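Long-range contacts in Ara h 8 allergen isoform (Arachis hypogaea, PDB 6V8M), which belongs to the PR-10 (Bet v 1) family of plant defence proteins and allergens, binds 8-anilino-1-naphthalene sulfonate and may bind hydrophobic ligands such as abscisic acid: residues P16-V25 and I74-D82; T64-D72 and D82-F91. All coordinates share one frame; numbering follows the deposited sequence.

Interaction 1 of 2, residues P16-V25 and I74-D82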
# COMPACT_ATOMS: atom_id res chain seq x y z
N PRO A 16 13.83 3.38 10.12
CA PRO A 16 12.37 3.30 10.10
C PRO A 16 11.62 4.61 10.33
O PRO A 16 10.62 4.78 9.66
CB PRO A 16 12.05 2.24 11.17
CG PRO A 16 13.25 2.27 12.10
CD PRO A 16 14.41 2.51 11.17
N ALA A 17 12.09 5.52 11.19
CA ALA A 17 11.32 6.77 11.43
C ALA A 17 11.25 7.53 10.10
O ALA A 17 10.16 7.99 9.69
CB ALA A 17 11.95 7.60 12.52
N LYS A 18 12.38 7.62 9.41
CA LYS A 18 12.48 8.32 8.10
C LYS A 18 11.63 7.59 7.05
O LYS A 18 10.89 8.27 6.29
CB LYS A 18 13.96 8.39 7.72
CG LYS A 18 14.31 9.27 6.54
CD LYS A 18 15.77 9.69 6.56
CE LYS A 18 16.07 10.89 5.68
NZ LYS A 18 17.01 11.83 6.34
N LEU A 19 11.75 6.27 6.98
CA LEU A 19 11.03 5.46 5.97
C LEU A 19 9.51 5.50 6.24
O LEU A 19 8.76 5.68 5.29
CB LEU A 19 11.56 4.03 5.99
CG LEU A 19 11.05 3.11 4.87
CD1 LEU A 19 11.31 3.75 3.50
CD2 LEU A 19 11.73 1.74 5.00
N PHE A 20 9.08 5.47 7.50
CA PHE A 20 7.64 5.55 7.87
C PHE A 20 7.08 6.92 7.52
O PHE A 20 5.94 7.03 7.00
CB PHE A 20 7.46 5.23 9.35
CG PHE A 20 6.02 5.09 9.76
CD1 PHE A 20 5.33 3.91 9.50
CD2 PHE A 20 5.34 6.16 10.30
CE1 PHE A 20 4.00 3.79 9.85
CE2 PHE A 20 4.00 6.03 10.66
CZ PHE A 20 3.35 4.84 10.44
N LYS A 21 7.85 7.96 7.80
CA LYS A 21 7.40 9.35 7.51
C LYS A 21 7.12 9.47 6.00
O LYS A 21 6.09 10.05 5.63
CB LYS A 21 8.46 10.36 7.95
CG LYS A 21 8.03 11.81 7.75
CD LYS A 21 8.88 12.81 8.49
CE LYS A 21 8.41 14.23 8.25
NZ LYS A 21 9.18 14.87 7.15
N ALA A 22 8.02 8.97 5.16
CA ALA A 22 7.88 9.11 3.68
C ALA A 22 6.76 8.20 3.16
O ALA A 22 5.97 8.66 2.34
CB ALA A 22 9.20 8.81 3.05
N THR A 23 6.73 6.93 3.57
CA THR A 23 5.80 5.94 2.97
C THR A 23 4.38 6.11 3.54
O THR A 23 3.42 5.82 2.80
CB THR A 23 6.28 4.51 3.15
OG1 THR A 23 6.47 4.21 4.54
CG2 THR A 23 7.58 4.25 2.42
N VAL A 24 4.23 6.52 4.78
CA VAL A 24 2.88 6.49 5.41
C VAL A 24 2.45 7.92 5.72
O VAL A 24 1.39 8.32 5.23
CB VAL A 24 2.90 5.59 6.66
CG1 VAL A 24 1.57 5.67 7.39
CG2 VAL A 24 3.24 4.16 6.29
N VAL A 25 3.22 8.66 6.50
CA VAL A 25 2.75 10.00 6.98
C VAL A 25 2.63 10.94 5.77
O VAL A 25 1.59 11.59 5.66
CB VAL A 25 3.65 10.54 8.09
CG1 VAL A 25 3.21 11.90 8.60
CG2 VAL A 25 3.73 9.54 9.25
N ILE A 74 -3.01 2.82 12.26
CA ILE A 74 -1.80 3.63 11.97
C ILE A 74 -1.19 4.07 13.29
O ILE A 74 -1.95 4.55 14.17
CB ILE A 74 -2.13 4.80 11.02
CG1 ILE A 74 -0.87 5.60 10.70
CG2 ILE A 74 -3.24 5.70 11.57
CD1 ILE A 74 -1.09 6.63 9.60
N ASP A 75 0.11 3.84 13.45
CA ASP A 75 0.82 4.17 14.71
C ASP A 75 2.27 4.51 14.39
O ASP A 75 3.02 3.59 14.01
CB ASP A 75 0.68 3.05 15.75
CG ASP A 75 1.22 3.47 17.11
OD1 ASP A 75 0.59 4.30 17.78
OD2 ASP A 75 2.34 3.07 17.42
N GLU A 76 2.64 5.77 14.60
CA GLU A 76 4.00 6.27 14.32
C GLU A 76 5.02 5.55 15.20
O GLU A 76 6.06 5.20 14.67
CB GLU A 76 4.10 7.77 14.54
CG GLU A 76 3.73 8.55 13.29
CD GLU A 76 3.92 10.05 13.36
OE1 GLU A 76 3.29 10.75 12.55
OE2 GLU A 76 4.68 10.51 14.25
N ALA A 77 4.77 5.33 16.49
CA ALA A 77 5.81 4.83 17.41
C ALA A 77 6.19 3.40 17.04
O ALA A 77 7.39 3.03 17.20
CB ALA A 77 5.37 4.88 18.83
N THR A 78 5.23 2.62 16.56
CA THR A 78 5.45 1.19 16.19
C THR A 78 5.68 1.06 14.68
O THR A 78 5.86 -0.07 14.22
CB THR A 78 4.30 0.30 16.67
OG1 THR A 78 3.09 0.72 16.01
CG2 THR A 78 4.14 0.32 18.17
N TYR A 79 5.65 2.15 13.91
CA TYR A 79 5.88 2.10 12.45
C TYR A 79 4.86 1.17 11.79
O TYR A 79 5.17 0.42 10.87
CB TYR A 79 7.29 1.64 12.13
CG TYR A 79 8.37 2.35 12.89
CD1 TYR A 79 8.54 3.71 12.83
CD2 TYR A 79 9.24 1.63 13.69
CE1 TYR A 79 9.55 4.35 13.54
CE2 TYR A 79 10.27 2.25 14.39
CZ TYR A 79 10.44 3.61 14.30
OH TYR A 79 11.46 4.18 15.01
N THR A 80 3.62 1.23 12.27
CA THR A 80 2.50 0.36 11.87
C THR A 80 1.58 1.10 10.89
O THR A 80 1.13 2.18 11.19
CB THR A 80 1.70 -0.13 13.08
OG1 THR A 80 2.57 -1.07 13.71
CG2 THR A 80 0.41 -0.80 12.69
N TYR A 81 1.25 0.42 9.79
CA TYR A 81 0.25 0.93 8.83
C TYR A 81 -0.48 -0.27 8.23
O TYR A 81 0.12 -1.02 7.48
CB TYR A 81 0.89 1.83 7.77
CG TYR A 81 -0.14 2.47 6.87
CD1 TYR A 81 -1.16 3.23 7.39
CD2 TYR A 81 -0.04 2.40 5.49
CE1 TYR A 81 -2.13 3.82 6.58
CE2 TYR A 81 -1.01 2.95 4.66
CZ TYR A 81 -2.07 3.67 5.20
OH TYR A 81 -3.00 4.26 4.38
N ASP A 82 -1.76 -0.37 8.56
CA ASP A 82 -2.65 -1.45 8.08
C ASP A 82 -3.77 -0.77 7.30
O ASP A 82 -4.34 0.19 7.83
CB ASP A 82 -3.20 -2.29 9.25
CG ASP A 82 -2.13 -2.94 10.13
OD1 ASP A 82 -0.93 -2.98 9.73
OD2 ASP A 82 -2.52 -3.37 11.27
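Phe20 drives its ring from helix 16-25 into the turn that joins strands 64-75 and 80-86, a hairpin tip of the antiparallel sheet in the Bet v 1 fold, and this is the tight part of the contact. With CG anti to the backbone N (chi1 -171°), the ring leaves the helix toward the turn, and Tyr79 CA sits over one of its faces, 3.9 Å from the centroid. Phe20 CE1 lies 3.4 Å from Tyr79 C: a flat aromatic can lie against the turn's backbone while Ile74 CG1 meets its edge. Tyr79, at the end of the type I turn from Glu76 and part of a G1 bulge opposite Asp75, accepts Pro16 over its own ring; Pro16 CB stands 3.7 Å from the ring centroid, almost on its normal. One turn beyond Phe20, Val24 CG1 lies over a face of the Tyr81 ring and 3.6 Å from Ile74 CD1. The Tyr81 hydroxyl is hydrogen-bonded to Lys54 NZ.

The solvent side is looser. There Val25 CG2 touches Glu76 OE1 at 3.5 Å, and Ala17 CB only grazes the Tyr79 ring. Asp75 OD2 braces the turn from within through an Asx motif, gripping Thr78 N and also Thr78 OG1. Helix and hairpin thus meet through CH-pi and apolar packing, so shape rather than polar pairing fits them together.

Interaction 2 of 2, residues T64-D72 and D82-F91. With 2AN (8-anilino-1-naphthalene sulfonate), chain E; 2AN (8-anilino-1-naphthalene sulfonate), chain F; 2AN (8-anilino-1-naphthalene sulfonate), chain G.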
# COMPACT_ATOMS: atom_id res chain seq x y z
N THR A 64 -8.59 6.31 -17.30
CA THR A 64 -8.59 6.68 -15.86
C THR A 64 -9.49 5.72 -15.09
O THR A 64 -10.59 5.44 -15.57
CB THR A 64 -9.02 8.14 -15.70
OG1 THR A 64 -8.12 8.90 -16.52
CG2 THR A 64 -8.98 8.65 -14.28
N SER A 65 -9.04 5.21 -13.95
CA SER A 65 -9.89 4.41 -13.05
C SER A 65 -9.47 4.69 -11.61
O SER A 65 -8.52 5.45 -11.42
CB SER A 65 -9.86 2.94 -13.42
OG SER A 65 -8.57 2.38 -13.25
N TYR A 66 -10.23 4.18 -10.65
CA TYR A 66 -9.92 4.44 -9.22
C TYR A 66 -10.18 3.20 -8.40
O TYR A 66 -10.94 2.31 -8.78
CB TYR A 66 -10.70 5.65 -8.72
CG TYR A 66 -12.19 5.43 -8.71
CD1 TYR A 66 -12.81 4.89 -7.60
CD2 TYR A 66 -12.99 5.71 -9.81
CE1 TYR A 66 -14.17 4.63 -7.56
CE2 TYR A 66 -14.36 5.46 -9.79
CZ TYR A 66 -14.95 4.92 -8.66
OH TYR A 66 -16.28 4.63 -8.61
N VAL A 67 -9.54 3.19 -7.23
CA VAL A 67 -9.83 2.22 -6.14
C VAL A 67 -9.97 3.01 -4.85
O VAL A 67 -9.54 4.18 -4.80
CB VAL A 67 -8.76 1.12 -6.03
CG1 VAL A 67 -8.55 0.40 -7.34
CG2 VAL A 67 -7.45 1.71 -5.52
N LEU A 68 -10.55 2.39 -3.83
CA LEU A 68 -10.73 3.00 -2.51
C LEU A 68 -9.79 2.31 -1.53
O LEU A 68 -9.57 1.09 -1.63
CB LEU A 68 -12.19 2.93 -2.05
CG LEU A 68 -13.23 3.61 -2.96
CD1 LEU A 68 -14.59 3.52 -2.30
CD2 LEU A 68 -12.89 5.06 -3.24
N HIS A 69 -9.21 3.10 -0.63
CA HIS A 69 -8.38 2.59 0.48
C HIS A 69 -9.05 2.94 1.80
O HIS A 69 -9.55 4.06 1.91
CB HIS A 69 -7.00 3.25 0.52
CG HIS A 69 -6.04 2.84 -0.51
ND1 HIS A 69 -4.69 2.87 -0.28
CD2 HIS A 69 -6.22 2.49 -1.81
CE1 HIS A 69 -4.07 2.55 -1.40
NE2 HIS A 69 -4.98 2.29 -2.34
N LYS A 70 -8.99 2.06 2.78
CA LYS A 70 -9.41 2.42 4.15
C LYS A 70 -8.25 2.17 5.12
O LYS A 70 -7.65 1.09 5.05
CB LYS A 70 -10.62 1.58 4.55
CG LYS A 70 -11.19 1.90 5.93
CD LYS A 70 -12.11 0.83 6.41
CE LYS A 70 -12.92 1.20 7.63
NZ LYS A 70 -13.52 -0.01 8.25
N ILE A 71 -7.94 3.12 5.99
CA ILE A 71 -6.93 2.93 7.06
C ILE A 71 -7.55 2.06 8.15
O ILE A 71 -8.56 2.47 8.78
CB ILE A 71 -6.42 4.26 7.64
CG1 ILE A 71 -5.88 5.15 6.53
CG2 ILE A 71 -5.37 4.00 8.70
CD1 ILE A 71 -5.25 6.43 7.00
N ASP A 72 -6.95 0.90 8.40
CA ASP A 72 -7.39 -0.01 9.49
C ASP A 72 -6.64 0.32 10.79
O ASP A 72 -7.27 0.34 11.89
CB ASP A 72 -7.23 -1.48 9.08
CG ASP A 72 -7.98 -1.86 7.81
OD1 ASP A 72 -9.20 -1.58 7.73
OD2 ASP A 72 -7.35 -2.45 6.91
N ASP A 82 -1.76 -0.37 8.56
CA ASP A 82 -2.65 -1.45 8.08
C ASP A 82 -3.77 -0.77 7.30
O ASP A 82 -4.34 0.19 7.83
CB ASP A 82 -3.20 -2.29 9.25
CG ASP A 82 -2.13 -2.94 10.13
OD1 ASP A 82 -0.93 -2.98 9.73
OD2 ASP A 82 -2.52 -3.37 11.27
N TYR A 83 -4.06 -1.26 6.11
CA TYR A 83 -5.02 -0.62 5.18
C TYR A 83 -5.64 -1.70 4.32
O TYR A 83 -5.02 -2.77 4.06
CB TYR A 83 -4.36 0.47 4.35
CG TYR A 83 -3.18 -0.03 3.54
CD1 TYR A 83 -1.93 -0.13 4.11
CD2 TYR A 83 -3.30 -0.28 2.20
CE1 TYR A 83 -0.84 -0.57 3.37
CE2 TYR A 83 -2.22 -0.70 1.44
CZ TYR A 83 -0.98 -0.86 2.03
OH TYR A 83 0.13 -1.26 1.32
N THR A 84 -6.81 -1.37 3.79
CA THR A 84 -7.57 -2.29 2.93
C THR A 84 -7.85 -1.58 1.62
O THR A 84 -8.31 -0.42 1.67
CB THR A 84 -8.84 -2.79 3.60
OG1 THR A 84 -8.50 -3.57 4.74
CG2 THR A 84 -9.64 -3.66 2.68
N ILE A 85 -7.56 -2.24 0.51
CA ILE A 85 -7.96 -1.74 -0.84
C ILE A 85 -9.23 -2.49 -1.23
O ILE A 85 -9.26 -3.71 -1.18
CB ILE A 85 -6.81 -1.90 -1.85
CG1 ILE A 85 -5.53 -1.23 -1.33
CG2 ILE A 85 -7.23 -1.39 -3.22
CD1 ILE A 85 -4.36 -1.37 -2.25
N SER A 86 -10.25 -1.77 -1.69
CA SER A 86 -11.54 -2.38 -2.08
C SER A 86 -12.29 -1.43 -2.99
O SER A 86 -12.15 -0.20 -2.81
CB SER A 86 -12.35 -2.68 -0.87
OG SER A 86 -13.49 -3.45 -1.23
N GLY A 87 -13.05 -1.98 -3.94
CA GLY A 87 -13.98 -1.16 -4.72
C GLY A 87 -13.28 -0.31 -5.74
O GLY A 87 -12.05 -0.07 -5.61
N GLY A 88 -14.10 0.20 -6.65
CA GLY A 88 -13.72 1.19 -7.65
C GLY A 88 -13.58 0.51 -8.98
O GLY A 88 -13.55 -0.72 -9.04
N THR A 89 -13.52 1.30 -10.04
CA THR A 89 -13.43 0.86 -11.45
C THR A 89 -12.06 0.23 -11.76
O THR A 89 -12.00 -0.59 -12.72
CB THR A 89 -13.71 2.06 -12.35
OG1 THR A 89 -12.90 3.17 -11.95
CG2 THR A 89 -15.16 2.49 -12.29
N GLY A 90 -11.03 0.56 -10.97
CA GLY A 90 -9.63 0.15 -11.18
C GLY A 90 -9.34 -1.21 -10.58
O GLY A 90 -8.28 -1.77 -10.87
N PHE A 91 -10.25 -1.72 -9.75
CA PHE A 91 -9.98 -2.89 -8.88
C PHE A 91 -10.33 -4.19 -9.62
O PHE A 91 -11.37 -4.23 -10.32
CB PHE A 91 -10.77 -2.76 -7.57
CG PHE A 91 -10.18 -3.57 -6.44
CD1 PHE A 91 -8.82 -3.53 -6.15
CD2 PHE A 91 -11.00 -4.37 -5.66
CE1 PHE A 91 -8.29 -4.25 -5.08
CE2 PHE A 91 -10.46 -5.11 -4.62
CZ PHE A 91 -9.11 -5.05 -4.33
C1 2AN E . -4.22 -0.43 -6.92
C2 2AN E . -4.87 -1.46 -7.53
C3 2AN E . -4.60 -2.79 -7.19
C4 2AN E . -3.60 -3.07 -6.33
C5 2AN E . -2.90 -2.04 -5.66
C6 2AN E . -1.89 -2.37 -4.73
C7 2AN E . -1.19 -1.43 -4.09
C8 2AN E . -1.48 -0.07 -4.29
N 2AN E . -4.43 0.89 -7.34
S 2AN E . -2.79 2.04 -5.18
C9 2AN E . -2.41 0.31 -5.22
C10 2AN E . -3.18 -0.67 -5.94
C11 2AN E . -5.09 1.34 -8.50
C12 2AN E . -5.67 2.60 -8.43
C13 2AN E . -6.39 3.10 -9.50
C14 2AN E . -6.52 2.36 -10.65
C15 2AN E . -5.95 1.11 -10.74
C16 2AN E . -5.23 0.60 -9.67
O1 2AN E . -4.22 2.13 -5.09
O2 2AN E . -2.06 2.64 -4.10
O3 2AN E . -2.36 2.69 -6.51
C1 2AN F . -17.74 0.22 -4.37
C2 2AN F . -17.78 1.43 -3.76
C3 2AN F . -17.66 2.62 -4.49
C4 2AN F . -17.48 2.58 -5.83
C5 2AN F . -17.41 1.34 -6.51
C6 2AN F . -17.21 1.33 -7.91
C7 2AN F . -17.13 0.18 -8.60
C8 2AN F . -17.25 -1.04 -7.93
N 2AN F . -17.83 -0.92 -3.52
S 2AN F . -17.60 -2.71 -5.90
C9 2AN F . -17.44 -1.09 -6.58
C10 2AN F . -17.53 0.11 -5.79
C11 2AN F . -17.46 -0.85 -2.15
C12 2AN F . -18.41 -0.73 -1.15
C13 2AN F . -18.03 -0.63 0.18
C14 2AN F . -16.70 -0.64 0.53
C15 2AN F . -15.75 -0.74 -0.45
C16 2AN F . -16.11 -0.84 -1.79
O1 2AN F . -16.48 -2.88 -4.82
O2 2AN F . -17.35 -3.63 -6.96
O3 2AN F . -18.84 -2.79 -5.20
C1 2AN G . -15.71 9.98 -4.68
C2 2AN G . -15.63 9.27 -3.53
C3 2AN G . -15.88 7.89 -3.51
C4 2AN G . -16.25 7.24 -4.64
C5 2AN G . -16.36 7.94 -5.87
C6 2AN G . -16.74 7.27 -7.05
C7 2AN G . -16.86 7.93 -8.23
C8 2AN G . -16.58 9.31 -8.30
N 2AN G . -15.47 11.37 -4.70
S 2AN G . -15.86 11.71 -7.39
C9 2AN G . -16.22 10.00 -7.18
C10 2AN G . -16.09 9.34 -5.91
C11 2AN G . -14.64 12.15 -3.88
C12 2AN G . -15.16 12.76 -2.74
C13 2AN G . -14.35 13.55 -1.94
C14 2AN G . -13.03 13.76 -2.27
C15 2AN G . -12.51 13.18 -3.41
C16 2AN G . -13.31 12.38 -4.22
O1 2AN G . -15.90 11.98 -8.94
O2 2AN G . -14.50 11.94 -6.99
O3 2AN G . -16.90 12.48 -6.78
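Leu68 and Lys70 pair with Ser86 and Thr84 as antiparallel hydrogen-bonded pairs, and the two strand axes, 155° apart in direction, come within 4.4 Å. Lys70 N to Thr84 O is 2.8 Å, with the donor in the carbonyl plane. Toward Gly87 the ladder frays, where Leu68 N bonds to Ser86 O and only weakly to Gly87 O. Beyond it the type I turn from Gly88 to Phe91 folds back under Tyr66, whose carbonyl accepts from Gly90 N at 2.8 Å. Gly88 CA approaches Tyr66 O in a CA-H...O contact, Gly90 CA packs against Ser65 OG, and Gly87 CA meets O1 of the chain F ligand; glycine suits such close passages.

Thr89 OG1, set between its own backbone N and carbonyl carbon (chi1 50°), takes a hydrogen bond from Tyr66 N. Thr89 N lies over one face of the Tyr66 ring, and the tyrosine hydroxyl approaches ligand chains F and G on the side away from the internal pocket. On the hairpin face turned to that pocket, Ile85 CG1 packs over the imidazole of His69, 3.9 Å from its centroid. His69 NE2, at the ring edge, donates to O1 of the chain E ligand at 2.9 Å, and Ile85 CD1 touches C6 of its naphthalene at 3.6 Å. Histidine thus offers the sulfonate an N-H, while Val67 CG2 touches sulfonate O1 and the anilino ring. Nearer the turn that joins the two strands, Thr84 OG1 donates to the syn lone pair of Asp72 OD2 at 2.7 Å; Ser99 OG is its second partner.

In the curved sheet of the Bet v 1 fold, strand 53-59 flanks 64-72, bonding through Ser65, Val67 and His69, while strand 95-107 lies beyond 82-86, where Glu96 O receives the Ser86 hydroxyl and Phe100 stacks on Tyr83.

Both contacts draw on strands 64-75 and 80-86, share Asp82, and lie on opposite sides of the chain's centre, about 20 Å apart between centres. Interaction 1 fits a helix against the end of this hairpin that holds its turn; interaction 2 is the pairing of the strands themselves, continued into the 87-91 turn. Each is partly buried. The first has its core in aromatic and aliphatic side chains and an exposed margin of Ala17, Val25 and the carboxylate of Glu76, whereas the second rests on a ladder of backbone hydrogen bonds, with bound ligand on both faces. They touch directly where Tyr81 OH packs 3.7 Å from Ile71 CG1.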